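Local coordinates for protein putative D-alanine N-acetyltransferase of GNAT family (Desulfovibrio desulfuricans subsp. desulfuricans, PDB 2R7H) that probably transfers an acyl group, most likely acetyl from acetyl-CoA, to an acceptor not yet established, as a member of the GNAT acetyltransferase family, at residues Ala19-Asp30 / Phe70-Met79; Arg36-Phe44 / Tyr98-Arg106. All coordinates share one frame; numbering follows the deposited sequence.

Interaction 1: Ala19-Asp30 / Phe70-Met79; sequences AVAFRRQVLPQD and FVFATEDDDM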
loop_
_atom_site.group_PDB
_atom_site.type_symbol
_atom_site.label_atom_id
_atom_site.label_comp_id
_atom_site.label_asym_id
_atom_site.label_seq_id
_atom_site.Cartn_x
_atom_site.Cartn_y
_atom_site.Cartn_z
ATOM N N ALA B 19 -29.251 18.289 11.478
ATOM C CA ALA B 19 -29.265 17.776 10.087
ATOM C C ALA B 19 -27.829 17.698 9.538
ATOM O O ALA B 19 -27.163 18.732 9.356
ATOM C CB ALA B 19 -30.128 18.665 9.200
ATOM N N VAL B 20 -27.347 16.475 9.307
ATOM C CA VAL B 20 -26.015 16.254 8.751
ATOM C C VAL B 20 -26.128 16.167 7.238
ATOM O O VAL B 20 -27.020 15.465 6.738
ATOM C CB VAL B 20 -25.401 14.937 9.240
ATOM C CG1 VAL B 20 -24.067 14.697 8.554
ATOM C CG2 VAL B 20 -25.232 14.966 10.731
ATOM N N ALA B 21 -25.269 16.884 6.511
ATOM C CA ALA B 21 -25.239 16.823 5.033
ATOM C C ALA B 21 -23.928 16.133 4.606
ATOM O O ALA B 21 -22.869 16.436 5.162
ATOM C CB ALA B 21 -25.313 18.207 4.421
ATOM N N PHE B 22 -24.003 15.233 3.629
ATOM C CA PHE B 22 -22.824 14.527 3.096
ATOM C C PHE B 22 -22.402 15.199 1.795
ATOM O O PHE B 22 -23.242 15.422 0.925
ATOM C CB PHE B 22 -23.086 13.039 2.926
ATOM C CG PHE B 22 -23.354 12.360 4.216
ATOM C CD1 PHE B 22 -22.313 12.138 5.106
ATOM C CD2 PHE B 22 -24.624 11.962 4.568
ATOM C CE1 PHE B 22 -22.541 11.523 6.308
ATOM C CE2 PHE B 22 -24.856 11.342 5.791
ATOM C CZ PHE B 22 -23.805 11.128 6.660
ATOM N N ARG B 23 -21.125 15.560 1.685
ATOM C CA ARG B 23 -20.591 16.247 0.503
ATOM C C ARG B 23 -19.359 15.503 0.005
ATOM O O ARG B 23 -18.534 15.095 0.806
ATOM C CB ARG B 23 -20.229 17.682 0.897
ATOM C CG ARG B 23 -19.491 18.495 -0.175
ATOM C CD ARG B 23 -19.438 19.985 0.133
ATOM N NE ARG B 23 -18.976 20.301 1.489
ATOM C CZ ARG B 23 -17.706 20.306 1.899
ATOM N NH1 ARG B 23 -16.723 19.960 1.089
ATOM N NH2 ARG B 23 -17.418 20.622 3.153
ATOM N N ARG B 24 -19.260 15.321 -1.304
ATOM C CA ARG B 24 -18.117 14.669 -1.941
ATOM C C ARG B 24 -17.149 15.641 -2.588
ATOM O O ARG B 24 -16.006 15.274 -2.820
ATOM C CB ARG B 24 -18.525 13.671 -3.017
ATOM C CG ARG B 24 -18.953 12.295 -2.595
ATOM C CD ARG B 24 -20.210 12.300 -1.890
ATOM N NE ARG B 24 -20.666 10.943 -1.634
ATOM C CZ ARG B 24 -21.731 10.667 -0.896
ATOM N NH1 ARG B 24 -22.520 11.625 -0.386
ATOM N NH2 ARG B 24 -22.047 9.415 -0.707
ATOM N N GLN B 25 -17.604 16.848 -2.929
ATOM C CA GLN B 25 -16.752 17.845 -3.591
ATOM C C GLN B 25 -15.745 18.408 -2.611
ATOM O O GLN B 25 -16.140 18.787 -1.538
ATOM C CB GLN B 25 -17.607 19.002 -4.150
ATOM C CG GLN B 25 -16.824 19.986 -5.056
ATOM C CD GLN B 25 -17.674 21.142 -5.586
ATOM O OE1 GLN B 25 -18.578 21.651 -4.903
ATOM N NE2 GLN B 25 -17.344 21.596 -6.793
ATOM N N VAL B 26 -14.466 18.467 -2.993
ATOM C CA VAL B 26 -13.419 18.994 -2.133
ATOM C C VAL B 26 -13.293 20.474 -2.430
ATOM O O VAL B 26 -13.143 20.861 -3.589
ATOM C CB VAL B 26 -12.063 18.307 -2.364
ATOM C CG1 VAL B 26 -10.996 18.904 -1.467
ATOM C CG2 VAL B 26 -12.186 16.851 -2.092
ATOM N N LEU B 27 -13.385 21.285 -1.381
ATOM C CA LEU B 27 -13.278 22.726 -1.467
ATOM C C LEU B 27 -11.953 23.139 -0.808
ATOM O O LEU B 27 -11.355 22.343 -0.084
ATOM C CB LEU B 27 -14.458 23.375 -0.735
ATOM C CG LEU B 27 -15.847 22.899 -1.189
ATOM C CD1 LEU B 27 -16.925 23.539 -0.353
ATOM C CD2 LEU B 27 -16.088 23.178 -2.657
ATOM N N PRO B 28 -11.468 24.369 -1.077
ATOM C CA PRO B 28 -10.210 24.858 -0.447
ATOM C C PRO B 28 -10.200 24.889 1.105
ATOM O O PRO B 28 -9.138 24.686 1.720
ATOM C CB PRO B 28 -10.076 26.270 -1.010
ATOM C CG PRO B 28 -10.831 26.227 -2.294
ATOM C CD PRO B 28 -12.011 25.366 -2.017
ATOM N N GLN B 29 -11.368 25.127 1.713
ATOM C CA GLN B 29 -11.528 25.140 3.168
ATOM C C GLN B 29 -11.299 23.769 3.835
ATOM O O GLN B 29 -10.937 23.696 5.013
ATOM C CB GLN B 29 -12.964 25.577 3.501
ATOM N N ASP B 30 -11.474 22.693 3.070
ATOM C CA ASP B 30 -11.383 21.322 3.587
ATOM C C ASP B 30 -10.070 20.779 4.171
ATOM O O ASP B 30 -10.114 20.033 5.168
ATOM C CB ASP B 30 -11.901 20.340 2.523
ATOM C CG ASP B 30 -13.380 20.549 2.180
ATOM O OD1 ASP B 30 -14.172 21.072 3.002
ATOM O OD2 ASP B 30 -13.754 20.159 1.058
ATOM N N PHE B 70 -13.321 11.392 -0.952
ATOM C CA PHE B 70 -13.786 11.870 0.340
ATOM C C PHE B 70 -15.294 11.969 0.463
ATOM O O PHE B 70 -15.968 12.225 -0.530
ATOM C CB PHE B 70 -13.272 13.320 0.524
ATOM C CG PHE B 70 -11.784 13.442 0.539
ATOM C CD1 PHE B 70 -11.073 13.637 -0.630
ATOM C CD2 PHE B 70 -11.094 13.300 1.715
ATOM C CE1 PHE B 70 -9.683 13.706 -0.627
ATOM C CE2 PHE B 70 -9.715 13.360 1.720
ATOM C CZ PHE B 70 -9.014 13.563 0.542
ATOM N N VAL B 71 -15.801 11.739 1.684
ATOM C CA VAL B 71 -17.241 11.966 2.023
ATOM C C VAL B 71 -17.132 12.805 3.304
ATOM O O VAL B 71 -16.601 12.325 4.308
ATOM C CB VAL B 71 -18.092 10.704 2.335
ATOM C CG1 VAL B 71 -19.522 11.154 2.704
ATOM C CG2 VAL B 71 -18.102 9.692 1.169
ATOM N N PHE B 72 -17.531 14.074 3.240
ATOM C CA PHE B 72 -17.483 14.982 4.383
ATOM C C PHE B 72 -18.877 15.118 4.998
ATOM O O PHE B 72 -19.816 15.381 4.271
ATOM C CB PHE B 72 -17.030 16.383 3.935
ATOM C CG PHE B 72 -15.707 16.405 3.200
ATOM C CD1 PHE B 72 -14.527 16.243 3.887
ATOM C CD2 PHE B 72 -15.655 16.609 1.826
ATOM C CE1 PHE B 72 -13.318 16.265 3.230
ATOM C CE2 PHE B 72 -14.451 16.654 1.163
ATOM C CZ PHE B 72 -13.271 16.479 1.873
ATOM N N ALA B 73 -19.021 14.885 6.308
ATOM C CA ALA B 73 -20.297 15.046 7.020
ATOM C C ALA B 73 -20.262 16.475 7.604
ATOM O O ALA B 73 -19.354 16.799 8.393
ATOM C CB ALA B 73 -20.426 14.001 8.135
ATOM N N THR B 74 -21.178 17.353 7.171
ATOM C CA THR B 74 -21.225 18.743 7.693
ATOM C C THR B 74 -22.561 19.088 8.400
ATOM O O THR B 74 -23.596 18.514 8.090
ATOM C CB THR B 74 -20.981 19.797 6.592
ATOM O OG1 THR B 74 -21.970 19.637 5.568
ATOM C CG2 THR B 74 -19.608 19.669 5.989
ATOM N N GLU B 75 -22.490 19.999 9.375
ATOM C CA GLU B 75 -23.661 20.515 10.137
ATOM C C GLU B 75 -23.385 22.014 10.149
ATOM O O GLU B 75 -22.381 22.443 10.740
ATOM C CB GLU B 75 -23.760 20.022 11.590
ATOM C CG GLU B 75 -23.781 18.496 11.806
ATOM C CD GLU B 75 -23.987 18.107 13.294
ATOM O OE1 GLU B 75 -24.748 18.821 13.984
ATOM O OE2 GLU B 75 -23.438 17.071 13.754
ATOM N N ASP B 76 -24.248 22.782 9.473
ATOM C CA ASP B 76 -24.108 24.242 9.334
ATOM C C ASP B 76 -22.816 24.382 8.523
ATOM O O ASP B 76 -22.608 23.614 7.582
ATOM C CB ASP B 76 -24.090 24.961 10.707
ATOM N N ASP B 77 -21.947 25.324 8.871
ATOM C CA ASP B 77 -20.686 25.446 8.179
ATOM C C ASP B 77 -19.588 24.642 8.863
ATOM O O ASP B 77 -18.428 24.868 8.524
ATOM N N ASP B 78 -19.916 23.729 9.800
ATOM C CA ASP B 78 -18.909 22.937 10.527
ATOM C C ASP B 78 -18.786 21.518 9.989
ATOM O O ASP B 78 -19.778 20.919 9.570
ATOM C CB ASP B 78 -19.271 22.841 12.008
HETATM N N MSE B 79 -17.568 20.985 10.007
HETATM C CA MSE B 79 -17.332 19.604 9.576
HETATM C C MSE B 79 -17.409 18.672 10.804
HETATM O O MSE B 79 -16.534 18.688 11.671
HETATM C CB MSE B 79 -15.985 19.464 8.864
HETATM C CG MSE B 79 -15.758 18.042 8.307
HETATM SE SE MSE B 79 -14.084 17.897 7.405
HETATM C CE MSE B 79 -14.571 19.087 5.899
HETATM O O HOH W 1 -14.277 13.160 -2.964
#
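Ala21 and Thr74 pair backbone to backbone where strand 21-23, the first strand and one of the two outermost in the GNAT sheet, runs antiparallel to strand 69-75. The edge strand is short, and its four main-chain hydrogen bonds are shared between two hydrogen-bonded pairs, Ala21 with Thr74 and Arg23 with Phe72. Between them Phe22 and Ala73 form a non-hydrogen-bonded pair on the face opposite Arg23 and Phe72, where Phe22 CE1 lies 3.7 Å from Ala73 CB and helix 111-125 packs against the phenylalanine.

Arg23 shows how an edge strand can be tied to what follows it. Its CB sits near the carbonyl oxygen of Phe72; CG leaves anti to the backbone N (chi1 173°), and the chain turns at chi3 (50°), carrying the guanidinium back over the sheet. There one guanidinium face lies on Phe72 CB and the other on Leu27 CD1. Arg23 NH1 passes 3.6 Å from Phe72 CD2 and donates, in the guanidinium plane, to Gln25 O at 2.9 Å. Arg23 NH2 lies 3.7 Å from Thr74 CG2. Both nitrogens meet Asp30 end-on, each taking the syn side of a different carboxylate oxygen; Arg23 NH1 to Asp30 OD2, at 3.0 Å, is the shorter arm of this salt bridge.

The carboxylate in turn lies over one face of the Phe72 ring, offset toward its rim, the planes 32° apart, while Val26 CG2 touches the ring's edge. The selenomethionine at Met79 brings its CE to 3.5 Å from Asp30 OD1. From above the carboxylate plane, Leu27 N adds an almost straight 2.7 Å bond to Asp30 OD2.

Interaction 2: Arg36-Phe44 / Tyr98-Arg106; sequences RVVESTGFF and YWIAVAPHR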
loop_
_atom_site.group_PDB
_atom_site.type_symbol
_atom_site.label_atom_id
_atom_site.label_comp_id
_atom_site.label_asym_id
_atom_site.label_seq_id
_atom_site.Cartn_x
_atom_site.Cartn_y
_atom_site.Cartn_z
ATOM N N ARG B 36 -8.037 19.743 11.465
ATOM C CA ARG B 36 -8.639 19.980 12.790
ATOM C C ARG B 36 -9.511 18.799 13.263
ATOM O O ARG B 36 -9.483 18.465 14.448
ATOM C CB ARG B 36 -9.372 21.346 12.849
ATOM N N VAL B 37 -10.219 18.125 12.335
ATOM C CA VAL B 37 -11.031 16.960 12.692
ATOM C C VAL B 37 -10.088 15.893 13.192
ATOM O O VAL B 37 -10.287 15.344 14.275
ATOM C CB VAL B 37 -11.883 16.361 11.503
ATOM C CG1 VAL B 37 -12.465 14.991 11.883
ATOM C CG2 VAL B 37 -13.017 17.310 11.066
ATOM N N VAL B 38 -9.070 15.609 12.384
ATOM C CA VAL B 38 -8.059 14.603 12.694
ATOM C C VAL B 38 -7.333 14.855 14.025
ATOM O O VAL B 38 -7.092 13.919 14.797
ATOM C CB VAL B 38 -7.083 14.466 11.484
ATOM C CG1 VAL B 38 -5.784 13.956 11.928
ATOM C CG2 VAL B 38 -7.758 13.661 10.339
ATOM N N GLU B 39 -6.984 16.114 14.266
ATOM C CA GLU B 39 -6.309 16.523 15.511
ATOM C C GLU B 39 -7.193 16.404 16.722
ATOM O O GLU B 39 -6.684 16.148 17.786
ATOM C CB GLU B 39 -5.772 17.930 15.401
ATOM C CG GLU B 39 -4.576 18.015 14.462
ATOM C CD GLU B 39 -4.021 19.426 14.373
ATOM O OE1 GLU B 39 -4.733 20.408 14.689
ATOM O OE2 GLU B 39 -2.856 19.535 13.957
ATOM N N SER B 40 -8.507 16.563 16.563
ATOM C CA SER B 40 -9.450 16.430 17.669
ATOM C C SER B 40 -9.648 14.984 18.172
ATOM O O SER B 40 -10.084 14.784 19.298
ATOM C CB SER B 40 -10.804 16.988 17.266
ATOM O OG SER B 40 -11.475 16.141 16.368
ATOM N N THR B 41 -9.286 13.986 17.376
ATOM C CA THR B 41 -9.483 12.574 17.760
ATOM C C THR B 41 -8.418 11.915 18.631
ATOM O O THR B 41 -8.739 10.952 19.313
ATOM C CB THR B 41 -9.569 11.686 16.527
ATOM O OG1 THR B 41 -8.269 11.579 15.918
ATOM C CG2 THR B 41 -10.624 12.236 15.533
ATOM N N GLY B 42 -7.163 12.374 18.578
ATOM C CA GLY B 42 -6.075 11.751 19.364
ATOM C C GLY B 42 -5.460 10.475 18.758
ATOM O O GLY B 42 -4.631 9.817 19.377
ATOM N N PHE B 43 -5.868 10.116 17.551
ATOM C CA PHE B 43 -5.347 8.945 16.862
ATOM C C PHE B 43 -4.348 9.340 15.789
ATOM O O PHE B 43 -3.831 8.474 15.074
ATOM C CB PHE B 43 -6.505 8.117 16.264
ATOM C CG PHE B 43 -7.190 7.259 17.270
ATOM C CD1 PHE B 43 -8.063 7.805 18.186
ATOM C CD2 PHE B 43 -6.935 5.903 17.322
ATOM C CE1 PHE B 43 -8.670 7.013 19.156
ATOM C CE2 PHE B 43 -7.542 5.096 18.283
ATOM C CZ PHE B 43 -8.408 5.655 19.203
ATOM N N PHE B 44 -4.033 10.622 15.690
ATOM C CA PHE B 44 -3.135 11.071 14.668
ATOM C C PHE B 44 -1.984 11.859 15.260
ATOM O O PHE B 44 -2.202 12.899 15.859
ATOM C CB PHE B 44 -3.863 11.953 13.657
ATOM C CG PHE B 44 -4.841 11.215 12.744
ATOM C CD1 PHE B 44 -6.089 10.806 13.217
ATOM C CD2 PHE B 44 -4.558 11.050 11.364
ATOM C CE1 PHE B 44 -7.018 10.166 12.352
ATOM C CE2 PHE B 44 -5.499 10.418 10.477
ATOM C CZ PHE B 44 -6.712 9.987 10.979
ATOM N N TYR B 98 -9.180 4.484 3.985
ATOM C CA TYR B 98 -7.984 5.004 4.682
ATOM C C TYR B 98 -8.354 5.299 6.145
ATOM O O TYR B 98 -7.706 4.764 7.048
ATOM C CB TYR B 98 -7.316 6.130 3.839
ATOM C CG TYR B 98 -6.965 5.629 2.399
ATOM C CD1 TYR B 98 -6.147 4.520 2.226
ATOM C CD2 TYR B 98 -7.376 6.298 1.230
ATOM C CE1 TYR B 98 -5.820 4.010 0.945
ATOM C CE2 TYR B 98 -7.040 5.796 -0.088
ATOM C CZ TYR B 98 -6.256 4.639 -0.221
ATOM O OH TYR B 98 -5.854 4.063 -1.473
ATOM N N TRP B 99 -9.417 6.074 6.396
ATOM C CA TRP B 99 -9.937 6.265 7.775
ATOM C C TRP B 99 -11.247 7.014 7.775
ATOM O O TRP B 99 -11.646 7.572 6.748
ATOM C CB TRP B 99 -8.945 6.961 8.764
ATOM C CG TRP B 99 -8.443 8.170 8.175
ATOM C CD1 TRP B 99 -9.102 9.345 8.066
ATOM C CD2 TRP B 99 -7.169 8.350 7.541
ATOM N NE1 TRP B 99 -8.331 10.232 7.397
ATOM C CE2 TRP B 99 -7.139 9.655 7.062
ATOM C CE3 TRP B 99 -6.068 7.521 7.312
ATOM C CZ2 TRP B 99 -6.050 10.182 6.396
ATOM C CZ3 TRP B 99 -4.993 8.038 6.643
ATOM C CH2 TRP B 99 -4.984 9.368 6.206
ATOM N N ILE B 100 -11.960 6.872 8.886
ATOM C CA ILE B 100 -13.159 7.606 9.148
ATOM C C ILE B 100 -12.805 8.403 10.429
ATOM O O ILE B 100 -12.439 7.795 11.416
ATOM C CB ILE B 100 -14.395 6.748 9.387
ATOM C CG1 ILE B 100 -14.720 5.937 8.143
ATOM C CG2 ILE B 100 -15.621 7.681 9.711
ATOM C CD1 ILE B 100 -15.897 5.038 8.292
ATOM N N ALA B 101 -12.857 9.735 10.392
ATOM C CA ALA B 101 -12.576 10.585 11.576
ATOM C C ALA B 101 -13.815 11.434 11.898
ATOM O O ALA B 101 -14.339 12.128 11.037
ATOM C CB ALA B 101 -11.330 11.499 11.328
ATOM N N VAL B 102 -14.272 11.377 13.149
ATOM C CA VAL B 102 -15.431 12.152 13.649
ATOM C C VAL B 102 -14.974 13.011 14.839
ATOM O O VAL B 102 -14.249 12.511 15.713
ATOM C CB VAL B 102 -16.565 11.207 14.100
ATOM C CG1 VAL B 102 -17.668 11.951 14.865
ATOM C CG2 VAL B 102 -17.157 10.474 12.864
ATOM N N ALA B 103 -15.395 14.277 14.877
ATOM C CA ALA B 103 -15.040 15.193 15.983
ATOM C C ALA B 103 -15.585 14.614 17.307
ATOM O O ALA B 103 -16.623 13.956 17.287
ATOM C CB ALA B 103 -15.591 16.553 15.732
ATOM N N PRO B 104 -14.879 14.822 18.444
ATOM C CA PRO B 104 -15.320 14.245 19.735
ATOM C C PRO B 104 -16.758 14.529 20.133
ATOM O O PRO B 104 -17.427 13.628 20.636
ATOM C CB PRO B 104 -14.333 14.848 20.759
ATOM C CG PRO B 104 -13.733 16.039 20.070
ATOM C CD PRO B 104 -13.648 15.620 18.634
ATOM N N HIS B 105 -17.233 15.741 19.858
ATOM C CA HIS B 105 -18.605 16.104 20.197
ATOM C C HIS B 105 -19.683 15.383 19.354
ATOM O O HIS B 105 -20.830 15.349 19.769
ATOM C CB HIS B 105 -18.804 17.618 20.119
ATOM C CG HIS B 105 -18.906 18.149 18.727
ATOM N ND1 HIS B 105 -17.805 18.336 17.918
ATOM C CD2 HIS B 105 -19.977 18.585 18.022
ATOM C CE1 HIS B 105 -18.201 18.830 16.756
ATOM N NE2 HIS B 105 -19.513 18.997 16.797
ATOM N N ARG B 106 -19.333 14.844 18.175
ATOM C CA ARG B 106 -20.300 14.101 17.330
ATOM C C ARG B 106 -19.961 12.626 17.308
ATOM O O ARG B 106 -20.463 11.903 16.469
ATOM C CB ARG B 106 -20.276 14.625 15.882
ATOM C CG ARG B 106 -20.564 16.109 15.709
ATOM C CD ARG B 106 -21.933 16.521 16.275
#
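A chi1 of -71° puts Phe44 CG anti to its own carbonyl carbon, and a chi1 of 51° places Trp99 CG between its backbone N and carbonyl carbon; the two rings thereby meet as a T-shaped pair. Phe44 supplies the edge: CZ comes down on the five-membered ring, 3.8 Å from Trp99 CG, and CE2 reaches over the bond shared by the two indole rings. With the planes almost perpendicular, the phenyl stands nearly upright on the indole. Trp99 CB, like Ala101 CB, points toward 36-44. The rotation of the indole is further fixed at NE1, which is hydrogen-bonded to the hydroxyl of Tyr82 on the neighbouring strand.

Further along the strand the partners become small. Val37 CG1 settles 3.7 Å from Ala101 CB and 3.5 Å from Ala101 O, and Val38 CG2 approaches the same methyl more distantly. This is helix-on-sheet packing in the GNAT fold: the axis of residues 36-41 runs at 81° to that of strand residues 98-102, 7.5 Å away at closest approach. Tyr98 and Trp99 both face Cys84 in a classic beta bulge, and Trp99 also belongs to the pocket that holds 2-ethoxyethanol.

The C-terminal end of the helix rests on the end of the strand and the residues just after it. Ser40 OG lies 3.2 Å from Pro104 CD, and Ser40 CB comes within 3.4 Å of the same carbon, tighter than usual van der Waals contact. Thr41 directs CG2 to Val102 O, 3.6 Å away, a buried carbonyl with no polar partner in the model. Thr41 OG1 turns back to its own helix, donating to Val38 O and accepting from Phe43 N in an ST turn.

Interactions 1 and 2 share one sheet and interlock along the chain: strand 21-23 is followed, after a short loop, by helix 30-41, while the hairpin of strands 69-75 and 78-87 leads to strand 94-102. Their centres lie 14 Å apart, yet they touch where Met79 O of interaction 1 is 3.8 Å from Val37 CG2 of interaction 2. Helix 30-41 connects them physically, since its first turn carries Asp30 and its later turns lie on strand 94-102. Interaction 2 alone holds residues of the 2-ethoxyethanol pocket, Tyr98 and Trp99, which Tyr68 completes; the Trp99 side chain is about 4 Å from the ligand.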